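Local atomic coordinates of oxidoreductase, short-chain dehydrogenase/reductase family (Aeromonas hydrophila subsp. hydrophila, PDB entry 3L6E), a protein that probably acts as a nucleotide-dependent oxidoreductase of the short-chain dehydrogenase/reductase family, perhaps reducing 3-dehydrosphinganine in sphingolipid metabolism. Residues A[29-33]-A[68-74]; A[57-61]-A[110-115]; A[76-80]-A[122-126]; A[128-134]-A[171-177]. All coordinates share one frame; numbering follows the deposited sequence.

Interaction 1: residues A[29-33]-A[68-74]; sequences QVSMM and FAAAVEW
Helix 61-75 packs against strand 29-34 in the Rossmann-type alpha/beta sandwich of this dehydrogenase, and the residues that touch are Gln-29, Val-30, Ser-31 and Met-33 against Phe-68, Ala-71 and Trp-74. The two short axes run nearly antiparallel at 164° and approach to 9.0 Å. Met-33, a selenomethionine, makes a Met-aromatic contact at one end. With the chain fully extended beyond CG, Met-33 CE lies 3.8 Å from the centroid of the Phe-68 ring and only 10° off the ring normal. Met-33 SE is over the same face, 4.2 Å from the centroid of the Phe-68 ring, and Met-33 CE has a second neighbour in Ala-71 CB at 3.6 Å. In the middle, Ser-31 OG is 3.6 Å from Ala-71 CB and 3.4 Å from Trp-74 CE3; both partners are carbons, so these are packing contacts, and the hydroxyl's hydrogen bond is with His-5 NE2. At the far end the benzo part of the Trp-74 indole crosses the Gln-29 side chain at about a right angle, with Trp-74 CH2 3.7 Å from Gln-29 CB, while Val-30 N lies at the ring edge, in its plane. Around this interface, Ile-52 and Ile-54 of strand 51-55 touch Trp-74 and Ala-71 respectively, Ile-7 of strand 5-9 meets both Met-33 and Phe-68, and helix 98-123 reaches Phe-68 through Gln-118 among others.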
loop_
_atom_site.group_PDB
_atom_site.type_symbol
_atom_site.label_atom_id
_atom_site.label_comp_id
_atom_site.label_asym_id
_atom_site.label_seq_id
_atom_site.Cartn_x
_atom_site.Cartn_y
_atom_site.Cartn_z
ATOM N N GLN A 29 5.999 -7.720 21.326
ATOM C CA GLN A 29 7.127 -8.608 21.573
ATOM C C GLN A 29 7.530 -9.257 20.261
ATOM O O GLN A 29 6.682 -9.608 19.447
ATOM C CB GLN A 29 6.747 -9.718 22.553
ATOM C CG GLN A 29 6.233 -9.247 23.898
ATOM C CD GLN A 29 7.351 -8.898 24.843
ATOM O OE1 GLN A 29 7.910 -7.795 24.785
ATOM N NE2 GLN A 29 7.690 -9.830 25.729
ATOM N N VAL A 30 8.823 -9.455 20.051
ATOM C CA VAL A 30 9.258 -9.889 18.725
ATOM C C VAL A 30 10.211 -11.064 18.787
ATOM O O VAL A 30 11.242 -10.973 19.426
ATOM C CB VAL A 30 9.887 -8.711 17.919
ATOM C CG1 VAL A 30 10.296 -9.168 16.554
ATOM C CG2 VAL A 30 8.911 -7.576 17.790
ATOM N N SER A 31 9.844 -12.172 18.144
ATOM C CA SER A 31 10.765 -13.288 17.986
ATOM C C SER A 31 11.577 -13.051 16.712
ATOM O O SER A 31 11.047 -13.158 15.591
ATOM C CB SER A 31 10.013 -14.608 17.892
ATOM O OG SER A 31 9.530 -14.990 19.156
HETATM N N MSE A 32 12.839 -12.690 16.886
HETATM C CA MSE A 32 13.702 -12.374 15.744
HETATM C C MSE A 32 14.336 -13.644 15.191
HETATM O O MSE A 32 15.042 -14.341 15.906
HETATM C CB MSE A 32 14.799 -11.388 16.159
HETATM C CG MSE A 32 14.289 -10.140 16.855
HETATM SE SE MSE A 32 15.731 -8.943 17.392
HETATM C CE MSE A 32 16.768 -10.155 18.506
HETATM N N MSE A 33 14.094 -13.945 13.925
HETATM C CA MSE A 33 14.790 -15.072 13.294
HETATM C C MSE A 33 15.799 -14.604 12.258
HETATM O O MSE A 33 15.473 -13.775 11.416
HETATM C CB MSE A 33 13.805 -16.040 12.655
HETATM C CG MSE A 33 12.859 -16.678 13.671
HETATM SE SE MSE A 33 11.638 -17.897 12.791
HETATM C CE MSE A 33 10.524 -18.325 14.355
ATOM N N PHE A 68 10.561 -22.165 14.970
ATOM C CA PHE A 68 9.207 -21.731 15.277
ATOM C C PHE A 68 8.731 -22.249 16.633
ATOM O O PHE A 68 7.970 -21.557 17.322
ATOM C CB PHE A 68 8.232 -22.085 14.141
ATOM C CG PHE A 68 8.113 -21.006 13.081
ATOM C CD1 PHE A 68 7.108 -20.046 13.155
ATOM C CD2 PHE A 68 9.007 -20.945 12.017
ATOM C CE1 PHE A 68 6.988 -19.035 12.182
ATOM C CE2 PHE A 68 8.902 -19.950 11.037
ATOM C CZ PHE A 68 7.890 -18.986 11.117
ATOM N N ALA A 69 9.213 -23.440 17.016
ATOM C CA ALA A 69 8.918 -24.052 18.306
ATOM C C ALA A 69 9.457 -23.231 19.476
ATOM O O ALA A 69 8.797 -23.118 20.508
ATOM C CB ALA A 69 9.457 -25.498 18.374
ATOM N N ALA A 70 10.655 -22.667 19.309
ATOM C CA ALA A 70 11.236 -21.781 20.312
ATOM C C ALA A 70 10.472 -20.449 20.369
ATOM O O ALA A 70 10.206 -19.921 21.460
ATOM C CB ALA A 70 12.728 -21.552 20.033
ATOM N N ALA A 71 10.106 -19.922 19.200
ATOM C CA ALA A 71 9.340 -18.669 19.135
ATOM C C ALA A 71 7.997 -18.766 19.877
ATOM O O ALA A 71 7.693 -17.937 20.749
ATOM C CB ALA A 71 9.117 -18.252 17.712
ATOM N N VAL A 72 7.191 -19.759 19.510
ATOM C CA VAL A 72 5.952 -20.039 20.220
ATOM C C VAL A 72 6.228 -20.315 21.706
ATOM O O VAL A 72 5.493 -19.843 22.574
ATOM C CB VAL A 72 5.185 -21.206 19.569
ATOM C CG1 VAL A 72 4.079 -21.725 20.501
ATOM C CG2 VAL A 72 4.599 -20.763 18.223
ATOM N N GLU A 73 7.305 -21.043 21.996
ATOM C CA GLU A 73 7.705 -21.306 23.382
ATOM C C GLU A 73 7.841 -20.004 24.182
ATOM O O GLU A 73 7.372 -19.919 25.322
ATOM C CB GLU A 73 9.010 -22.110 23.419
ATOM C CG GLU A 73 9.647 -22.292 24.807
ATOM C CD GLU A 73 10.982 -23.038 24.761
ATOM O OE1 GLU A 73 11.466 -23.461 25.840
ATOM O OE2 GLU A 73 11.550 -23.208 23.651
ATOM N N TRP A 74 8.462 -18.994 23.571
ATOM C CA TRP A 74 8.789 -17.747 24.264
ATOM C C TRP A 74 7.680 -16.689 24.215
ATOM O O TRP A 74 7.494 -15.938 25.173
ATOM C CB TRP A 74 10.110 -17.184 23.726
ATOM C CG TRP A 74 10.458 -15.804 24.204
ATOM C CD1 TRP A 74 11.190 -15.477 25.306
ATOM C CD2 TRP A 74 10.098 -14.563 23.577
ATOM N NE1 TRP A 74 11.296 -14.111 25.413
ATOM C CE2 TRP A 74 10.643 -13.528 24.359
ATOM C CE3 TRP A 74 9.368 -14.229 22.427
ATOM C CZ2 TRP A 74 10.486 -12.178 24.029
ATOM C CZ3 TRP A 74 9.219 -12.883 22.096
ATOM C CH2 TRP A 74 9.775 -11.880 22.890
#

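Interaction 2: residues A[57-61]-A[110-115]; sequences DLAHH and VSTILV. Unlike the reference sequence in segment 110-115: Val-110 (reference Ile).
The His-61 imidazole meets Leu-114 at its edge: methyl CD2 of Leu-114 lies near the ring plane, 3.8 Å from His-61 CD2. With CG anti to the backbone N (chi1 -173°), the His-61 ring is put beside that methyl through its CD2 edge; closer to the backbone, His-61 CB is 4.0 Å from Leu-114 CD2. The other methyl, Leu-114 CD1, lies against the backbone of the 57-61 turn, 3.5 Å from Leu-58 O and 3.7 Å from Ala-59 C. One leucine thus spans the turn and the first residue of the following helix with its two branches. Asp-57 to His-60 form a type I beta turn, and His-60 occupies the N-cap position of helix 61-75; the contact sets this link between strand 51-55 and that helix against helix 98-123 of the Rossmann-type fold. Where the backbones come closest, Leu-58 O receives a CA-H...O contact from Ser-111 CA at 3.2 Å, with an angle of 148° at the hydrogen. Beside it, the CB atoms of Leu-58 and Ser-111 are 3.8 Å apart; the serine hydroxyl is bonded within its own helix to Ser-107 O. Leu-58 CD1 meets Val-115 CG2 more loosely, at 4.1 Å, the two side chains crossing obliquely. Val-110 CG1 lies 3.6 Å from Ala-59 O. Val-64 of helix 61-75 touches both Leu-58 and Leu-114.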
loop_
_atom_site.group_PDB
_atom_site.type_symbol
_atom_site.label_atom_id
_atom_site.label_comp_id
_atom_site.label_asym_id
_atom_site.label_seq_id
_atom_site.Cartn_x
_atom_site.Cartn_y
_atom_site.Cartn_z
ATOM N N ASP A 57 18.547 -21.223 9.981
ATOM C CA ASP A 57 18.674 -21.131 8.534
ATOM C C ASP A 57 17.360 -21.628 7.952
ATOM O O ASP A 57 17.073 -22.819 7.975
ATOM C CB ASP A 57 19.866 -21.948 8.016
ATOM C CG ASP A 57 20.250 -21.589 6.581
ATOM O OD1 ASP A 57 19.828 -20.516 6.090
ATOM O OD2 ASP A 57 20.980 -22.376 5.941
ATOM N N LEU A 58 16.567 -20.702 7.426
ATOM C CA LEU A 58 15.183 -20.971 7.066
ATOM C C LEU A 58 14.969 -21.761 5.776
ATOM O O LEU A 58 13.845 -21.849 5.278
ATOM C CB LEU A 58 14.381 -19.669 7.049
ATOM C CG LEU A 58 14.274 -19.007 8.419
ATOM C CD1 LEU A 58 13.613 -17.662 8.299
ATOM C CD2 LEU A 58 13.513 -19.889 9.398
ATOM N N ALA A 59 16.033 -22.380 5.272
ATOM C CA ALA A 59 15.960 -23.136 4.032
ATOM C C ALA A 59 15.916 -24.664 4.224
ATOM O O ALA A 59 16.041 -25.408 3.259
ATOM C CB ALA A 59 17.103 -22.730 3.093
ATOM N N HIS A 60 15.718 -25.121 5.460
ATOM C CA HIS A 60 15.575 -26.560 5.742
ATOM C C HIS A 60 14.418 -26.865 6.689
ATOM O O HIS A 60 14.319 -26.280 7.770
ATOM C CB HIS A 60 16.885 -27.153 6.266
ATOM C CG HIS A 60 17.870 -27.479 5.187
ATOM N ND1 HIS A 60 18.673 -26.524 4.599
ATOM C CD2 HIS A 60 18.167 -28.649 4.575
ATOM C CE1 HIS A 60 19.428 -27.092 3.676
ATOM N NE2 HIS A 60 19.141 -28.382 3.642
ATOM N N HIS A 61 13.561 -27.795 6.268
ATOM C CA HIS A 61 12.272 -28.080 6.915
ATOM C C HIS A 61 12.367 -28.342 8.416
ATOM O O HIS A 61 11.512 -27.890 9.179
ATOM C CB HIS A 61 11.561 -29.243 6.205
ATOM C CG HIS A 61 10.164 -29.497 6.694
ATOM N ND1 HIS A 61 9.786 -30.684 7.283
ATOM C CD2 HIS A 61 9.059 -28.713 6.687
ATOM C CE1 HIS A 61 8.509 -30.622 7.618
ATOM N NE2 HIS A 61 8.044 -29.434 7.268
ATOM N N VAL A 110 12.545 -21.110 -1.142
ATOM C CA VAL A 110 12.432 -22.208 -0.194
ATOM C C VAL A 110 12.102 -21.692 1.205
ATOM O O VAL A 110 11.204 -22.219 1.877
ATOM C CB VAL A 110 13.721 -23.068 -0.177
ATOM C CG1 VAL A 110 13.667 -24.129 0.902
ATOM C CG2 VAL A 110 13.949 -23.717 -1.536
ATOM N N SER A 111 12.811 -20.655 1.646
ATOM C CA SER A 111 12.535 -20.084 2.957
ATOM C C SER A 111 11.128 -19.521 2.917
ATOM O O SER A 111 10.361 -19.715 3.856
ATOM C CB SER A 111 13.571 -19.024 3.362
ATOM O OG SER A 111 13.345 -17.773 2.719
ATOM N N THR A 112 10.766 -18.879 1.807
ATOM C CA THR A 112 9.439 -18.277 1.715
ATOM C C THR A 112 8.345 -19.334 1.838
ATOM O O THR A 112 7.376 -19.139 2.566
ATOM C CB THR A 112 9.240 -17.423 0.452
ATOM O OG1 THR A 112 10.155 -16.327 0.473
ATOM C CG2 THR A 112 7.834 -16.849 0.407
ATOM N N ILE A 113 8.523 -20.448 1.141
ATOM C CA ILE A 113 7.548 -21.556 1.158
ATOM C C ILE A 113 7.428 -22.240 2.521
ATOM O O ILE A 113 6.319 -22.517 2.981
ATOM C CB ILE A 113 7.841 -22.575 0.045
ATOM C CG1 ILE A 113 7.528 -21.930 -1.312
ATOM C CG2 ILE A 113 7.013 -23.851 0.237
ATOM C CD1 ILE A 113 7.854 -22.770 -2.516
ATOM N N LEU A 114 8.566 -22.493 3.160
ATOM C CA LEU A 114 8.605 -23.175 4.453
ATOM C C LEU A 114 8.051 -22.314 5.592
ATOM O O LEU A 114 7.337 -22.810 6.460
ATOM C CB LEU A 114 10.027 -23.625 4.779
ATOM C CG LEU A 114 10.679 -24.703 3.914
ATOM C CD1 LEU A 114 12.179 -24.656 4.119
ATOM C CD2 LEU A 114 10.130 -26.107 4.206
ATOM N N VAL A 115 8.363 -21.021 5.581
ATOM C CA VAL A 115 7.792 -20.121 6.578
ATOM C C VAL A 115 6.268 -20.050 6.407
ATOM O O VAL A 115 5.517 -20.054 7.388
ATOM C CB VAL A 115 8.464 -18.732 6.523
ATOM C CG1 VAL A 115 7.700 -17.687 7.352
ATOM C CG2 VAL A 115 9.909 -18.842 6.989
#

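Interaction 3: residues A[76-80]-A[122-126]; sequences GLPEL and LIGER. Unlike the reference sequence in segment 122-126: Glu-125 (reference Asp), Arg-126 (reference Lys).
Leu-77 and Arg-126 meet where the loop 76-80 comes up to the C-terminal region of helix 98-123 and the residues after it: in this Rossmann-type fold residues 76-80 lead from helix 61-75 into strand 80-84, and residues 122-126 lead from helix 98-123 toward strand 128-137. Followed outward, Leu-77 begins with CB, which lies over one face of the Arg-126 guanidinium, 3.9 Å above its plane and offset toward the rim; CB also faces Ile-123 CG2, more distantly. Beyond CG the side chain divides between two partners. Leu-77 CD1 packs on the aliphatic part of Arg-126, 3.6 Å from Arg-126 CD, while Leu-77 CD2 meets Leu-122 CD2 at 3.8 Å. The leucine therefore bridges Leu-122 and Arg-126. The extended run of Arg-126 from CG to NE, with CG anti to the backbone N (chi1 -173°), carries the guanidinium back to the 76-80 loop. Ile-123 packs on Pro-78: Ile-123 CG2 is 4.1 Å from Pro-78 CD, and Ile-123 CD1 approaches Pro-78 O. Pro-78 also touches His-5 and Ile-7 of strand 5-9, and Val-72 of helix 61-75 touches both Leu-77 and Leu-122. An acidic group is also nearby, Glu-79 OE1 lying 5.3 Å from Arg-126 NH2, too far for direct contact. The polar link is weak: Arg-126 NH1 donates to Pro-78 O over 3.3 Å, with an N-H...O angle of 146° and the oxygen near the guanidinium plane.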
loop_
_atom_site.group_PDB
_atom_site.type_symbol
_atom_site.label_atom_id
_atom_site.label_comp_id
_atom_site.label_asym_id
_atom_site.label_seq_id
_atom_site.Cartn_x
_atom_site.Cartn_y
_atom_site.Cartn_z
ATOM N N GLY A 76 4.284 -17.406 22.767
ATOM C CA GLY A 76 2.972 -17.950 22.416
ATOM C C GLY A 76 2.736 -17.807 20.921
ATOM O O GLY A 76 3.634 -17.362 20.173
ATOM N N LEU A 77 1.544 -18.196 20.477
ATOM C CA LEU A 77 1.205 -18.139 19.056
ATOM C C LEU A 77 1.295 -16.695 18.577
ATOM O O LEU A 77 0.903 -15.781 19.316
ATOM C CB LEU A 77 -0.201 -18.705 18.793
ATOM C CG LEU A 77 -0.462 -20.167 19.151
ATOM C CD1 LEU A 77 -1.899 -20.551 18.804
ATOM C CD2 LEU A 77 0.523 -21.113 18.471
ATOM N N PRO A 78 1.829 -16.486 17.354
ATOM C CA PRO A 78 1.982 -15.139 16.820
ATOM C C PRO A 78 0.729 -14.590 16.156
ATOM O O PRO A 78 -0.049 -15.353 15.584
ATOM C CB PRO A 78 3.085 -15.298 15.766
ATOM C CG PRO A 78 3.025 -16.716 15.330
ATOM C CD PRO A 78 2.464 -17.510 16.492
ATOM N N GLU A 79 0.546 -13.273 16.247
ATOM C CA GLU A 79 -0.445 -12.555 15.450
ATOM C C GLU A 79 0.086 -12.222 14.039
ATOM O O GLU A 79 -0.684 -12.149 13.069
ATOM C CB GLU A 79 -0.845 -11.248 16.141
ATOM C CG GLU A 79 -1.292 -11.403 17.592
ATOM C CD GLU A 79 -1.590 -10.066 18.252
ATOM O OE1 GLU A 79 -2.439 -10.031 19.181
ATOM O OE2 GLU A 79 -0.981 -9.051 17.835
ATOM N N LEU A 80 1.393 -11.998 13.929
ATOM C CA LEU A 80 1.976 -11.607 12.648
ATOM C C LEU A 80 3.284 -12.325 12.412
ATOM O O LEU A 80 4.158 -12.356 13.289
ATOM C CB LEU A 80 2.157 -10.078 12.553
ATOM C CG LEU A 80 3.054 -9.465 11.463
ATOM C CD1 LEU A 80 2.506 -9.736 10.076
ATOM C CD2 LEU A 80 3.270 -7.950 11.671
ATOM N N LEU A 122 0.540 -23.350 11.992
ATOM C CA LEU A 122 0.450 -22.739 13.326
ATOM C C LEU A 122 -0.806 -21.905 13.571
ATOM O O LEU A 122 -1.464 -22.049 14.607
ATOM C CB LEU A 122 1.679 -21.874 13.612
ATOM C CG LEU A 122 2.829 -22.559 14.342
ATOM C CD1 LEU A 122 4.019 -21.598 14.394
ATOM C CD2 LEU A 122 2.408 -23.016 15.752
ATOM N N ILE A 123 -1.130 -21.024 12.628
ATOM C CA ILE A 123 -2.202 -20.060 12.839
ATOM C C ILE A 123 -3.245 -20.012 11.710
ATOM O O ILE A 123 -4.028 -19.068 11.615
ATOM C CB ILE A 123 -1.651 -18.638 13.199
ATOM C CG1 ILE A 123 -0.730 -18.084 12.094
ATOM C CG2 ILE A 123 -0.911 -18.672 14.528
ATOM C CD1 ILE A 123 -0.446 -16.551 12.223
ATOM N N GLY A 124 -3.270 -21.043 10.875
ATOM C CA GLY A 124 -4.260 -21.123 9.792
ATOM C C GLY A 124 -5.700 -21.161 10.287
ATOM O O GLY A 124 -6.588 -20.576 9.679
ATOM N N GLU A 125 -5.937 -21.830 11.405
ATOM C CA GLU A 125 -7.296 -21.895 11.949
ATOM C C GLU A 125 -7.628 -20.742 12.887
ATOM O O GLU A 125 -8.744 -20.238 12.886
ATOM C CB GLU A 125 -7.561 -23.244 12.615
ATOM C CG GLU A 125 -7.481 -24.398 11.621
ATOM C CD GLU A 125 -8.465 -25.504 11.917
ATOM O OE1 GLU A 125 -9.667 -25.201 12.123
ATOM O OE2 GLU A 125 -8.043 -26.683 11.927
ATOM N N ARG A 126 -6.643 -20.311 13.667
ATOM C CA ARG A 126 -6.832 -19.241 14.638
ATOM C C ARG A 126 -6.943 -17.866 13.971
ATOM O O ARG A 126 -7.648 -16.978 14.457
ATOM C CB ARG A 126 -5.690 -19.267 15.640
ATOM C CG ARG A 126 -5.851 -18.313 16.790
ATOM C CD ARG A 126 -4.705 -18.474 17.745
ATOM N NE ARG A 126 -4.455 -17.236 18.467
ATOM C CZ ARG A 126 -3.582 -16.317 18.081
ATOM N NH1 ARG A 126 -2.862 -16.498 16.979
ATOM N NH2 ARG A 126 -3.426 -15.213 18.798
#

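Interaction 4: residues A[128-134]-A[171-177]; sequences GVLANVL and LRLVNLY
Gly-128 O accepts from Arg-172 N at 2.9 Å, the first of six backbone hydrogen bonds between residues 128-134 and strand 171-177. Arg-172 O accepts from Leu-130 N, with an N-H...O angle of 174°, and Leu-130 O takes Val-174 N at 3.0 Å. Val-174 O then receives Asn-132 N, Asn-132 O receives Leu-176 N at 2.8 Å, and Leu-176 O receives Leu-134 N. Each of Leu-130, Asn-132, Arg-172, Val-174 and Leu-176 thus uses both its N-H and its carbonyl across this pair. Val-129, Ala-131 and Val-133 instead pair their backbones with strand 80-84 or the residue before it. Val-174 O has a further CA-H...O contact with Ala-131 CA at 3.2 Å. This is the parallel pairing of a beta-alpha-beta unit, whose crossover is helix 145-165, in the Rossmann-type sheet; the short strand axes diverge by 24°. On the face bearing Leu-130 and Leu-173, these leucines lie side by side, Leu-130 CD2 being 3.8 Å from Leu-173 CG. That face also carries the buried Asn-132, whose OD1 makes a weak hydrogen bond with His-83 ND1. On the opposite face, Val-129 CG1 meets Val-174 CG2 at 3.9 Å. Beyond the last bond Leu-134 CD2 approaches the Tyr-177 ring obliquely, 3.7 Å from Tyr-177 CE2, and that ring stacks with Phe-223. Leu-173 O faces outward from this pair and is satisfied by Arg-163 NH1.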
loop_
_atom_site.group_PDB
_atom_site.type_symbol
_atom_site.label_atom_id
_atom_site.label_comp_id
_atom_site.label_asym_id
_atom_site.label_seq_id
_atom_site.Cartn_x
_atom_site.Cartn_y
_atom_site.Cartn_z
ATOM N N GLY A 128 -4.867 -14.480 11.838
ATOM C CA GLY A 128 -3.665 -13.660 11.952
ATOM C C GLY A 128 -3.127 -13.243 10.596
ATOM O O GLY A 128 -3.829 -13.337 9.590
ATOM N N VAL A 129 -1.876 -12.777 10.571
ATOM C CA VAL A 129 -1.282 -12.182 9.367
ATOM C C VAL A 129 0.060 -12.826 8.963
ATOM O O VAL A 129 0.954 -13.010 9.799
ATOM C CB VAL A 129 -1.172 -10.632 9.512
ATOM C CG1 VAL A 129 -0.586 -9.973 8.269
ATOM C CG2 VAL A 129 -2.560 -10.026 9.792
ATOM N N LEU A 130 0.153 -13.202 7.680
ATOM C CA LEU A 130 1.399 -13.636 7.052
ATOM C C LEU A 130 1.830 -12.570 6.069
ATOM O O LEU A 130 1.246 -12.421 4.978
ATOM C CB LEU A 130 1.275 -14.978 6.312
ATOM C CG LEU A 130 2.490 -15.365 5.447
ATOM C CD1 LEU A 130 3.730 -15.605 6.276
ATOM C CD2 LEU A 130 2.211 -16.589 4.541
ATOM N N ALA A 131 2.860 -11.835 6.460
ATOM C CA ALA A 131 3.308 -10.709 5.658
ATOM C C ALA A 131 4.638 -11.081 5.079
ATOM O O ALA A 131 5.522 -11.525 5.799
ATOM C CB ALA A 131 3.403 -9.450 6.493
ATOM N N ASN A 132 4.754 -10.926 3.766
ATOM C CA ASN A 132 5.976 -11.249 3.063
ATOM C C ASN A 132 6.587 -10.004 2.436
ATOM O O ASN A 132 5.875 -9.191 1.827
ATOM C CB ASN A 132 5.714 -12.285 1.992
ATOM C CG ASN A 132 5.875 -13.686 2.494
ATOM O OD1 ASN A 132 6.973 -14.220 2.566
ATOM N ND2 ASN A 132 4.769 -14.305 2.832
ATOM N N VAL A 133 7.899 -9.869 2.599
ATOM C CA VAL A 133 8.652 -8.774 2.000
ATOM C C VAL A 133 9.351 -9.290 0.742
ATOM O O VAL A 133 10.194 -10.181 0.807
ATOM C CB VAL A 133 9.699 -8.166 2.967
ATOM C CG1 VAL A 133 10.404 -6.967 2.312
ATOM C CG2 VAL A 133 9.033 -7.708 4.230
ATOM N N LEU A 134 8.945 -8.761 -0.406
ATOM C CA LEU A 134 9.617 -9.044 -1.658
ATOM C C LEU A 134 10.488 -7.818 -2.027
ATOM O O LEU A 134 10.165 -7.044 -2.921
ATOM C CB LEU A 134 8.587 -9.424 -2.738
ATOM C CG LEU A 134 7.732 -10.698 -2.527
ATOM C CD1 LEU A 134 6.656 -10.544 -1.437
ATOM C CD2 LEU A 134 7.060 -11.083 -3.824
ATOM N N LEU A 171 -6.631 -16.612 8.129
ATOM C CA LEU A 171 -5.245 -16.191 7.932
ATOM C C LEU A 171 -5.140 -15.284 6.705
ATOM O O LEU A 171 -5.570 -15.652 5.609
ATOM C CB LEU A 171 -4.320 -17.408 7.840
ATOM C CG LEU A 171 -2.813 -17.254 7.600
ATOM C CD1 LEU A 171 -2.158 -16.309 8.596
ATOM C CD2 LEU A 171 -2.168 -18.628 7.665
ATOM N N ARG A 172 -4.598 -14.087 6.906
ATOM C CA ARG A 172 -4.542 -13.069 5.851
ATOM C C ARG A 172 -3.147 -13.003 5.247
ATOM O O ARG A 172 -2.177 -12.979 5.984
ATOM C CB ARG A 172 -4.913 -11.694 6.422
ATOM C CG ARG A 172 -6.395 -11.497 6.674
ATOM C CD ARG A 172 -6.684 -10.349 7.649
ATOM N NE ARG A 172 -8.080 -10.404 8.101
ATOM C CZ ARG A 172 -8.600 -9.677 9.091
ATOM N NH1 ARG A 172 -7.852 -8.811 9.770
ATOM N NH2 ARG A 172 -9.882 -9.813 9.407
ATOM N N LEU A 173 -3.047 -12.966 3.916
ATOM C CA LEU A 173 -1.751 -12.785 3.263
ATOM C C LEU A 173 -1.598 -11.361 2.771
ATOM O O LEU A 173 -2.456 -10.834 2.058
ATOM C CB LEU A 173 -1.460 -13.848 2.171
ATOM C CG LEU A 173 -0.742 -15.116 2.686
ATOM C CD1 LEU A 173 -1.558 -15.768 3.806
ATOM C CD2 LEU A 173 -0.418 -16.172 1.584
ATOM N N VAL A 174 -0.505 -10.744 3.225
ATOM C CA VAL A 174 -0.131 -9.373 2.890
ATOM C C VAL A 174 1.251 -9.403 2.225
ATOM O O VAL A 174 2.206 -9.974 2.762
ATOM C CB VAL A 174 -0.117 -8.449 4.135
ATOM C CG1 VAL A 174 0.309 -7.021 3.751
ATOM C CG2 VAL A 174 -1.529 -8.421 4.835
ATOM N N ASN A 175 1.334 -8.823 1.038
ATOM C CA ASN A 175 2.590 -8.803 0.288
ATOM C C ASN A 175 3.130 -7.367 0.194
ATOM O O ASN A 175 2.430 -6.486 -0.237
ATOM C CB ASN A 175 2.382 -9.403 -1.096
ATOM C CG ASN A 175 2.044 -10.879 -1.060
ATOM O OD1 ASN A 175 2.430 -11.619 -0.147
ATOM N ND2 ASN A 175 1.328 -11.326 -2.076
ATOM N N LEU A 176 4.369 -7.144 0.610
ATOM C CA LEU A 176 4.923 -5.794 0.699
ATOM C C LEU A 176 6.141 -5.668 -0.226
ATOM O O LEU A 176 7.011 -6.523 -0.198
ATOM C CB LEU A 176 5.339 -5.482 2.146
ATOM C CG LEU A 176 4.310 -5.827 3.245
ATOM C CD1 LEU A 176 4.956 -5.940 4.607
ATOM C CD2 LEU A 176 3.159 -4.849 3.289
ATOM N N TYR A 177 6.185 -4.586 -1.011
ATOM C CA TYR A 177 7.187 -4.396 -2.053
ATOM C C TYR A 177 7.981 -3.084 -1.920
ATOM O O TYR A 177 7.633 -2.082 -2.537
ATOM C CB TYR A 177 6.501 -4.444 -3.423
ATOM C CG TYR A 177 5.715 -5.708 -3.681
ATOM C CD1 TYR A 177 4.431 -5.910 -3.104
ATOM C CD2 TYR A 177 6.225 -6.693 -4.517
ATOM C CE1 TYR A 177 3.700 -7.071 -3.372
ATOM C CE2 TYR A 177 5.514 -7.850 -4.795
ATOM C CZ TYR A 177 4.249 -8.036 -4.230
ATOM O OH TYR A 177 3.569 -9.209 -4.495
#

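Overall arrangement
From the N terminus, interaction 1 closes first, joining strand 29-34 to helix 61-75. Interaction 2 crosses it in sequence: residues 57-61 fall between the two segments of interaction 1, whereas 110-115 lie beyond them, on helix 98-123. Interaction 3 follows interaction 1 in series and crosses interaction 2, tying the loop after helix 61-75 to the end region of helix 98-123. Interaction 4 closes last, pairing strands 128-137 and 171-181. Phe-68 joins interaction 1 to interaction 2 through Val-115 and to interaction 3 through Leu-122. Glu-79 O and Val-129 N probably hydrogen-bond interaction 3 to interaction 4, while Thr-112 packs on Asn-132 between interactions 2 and 4.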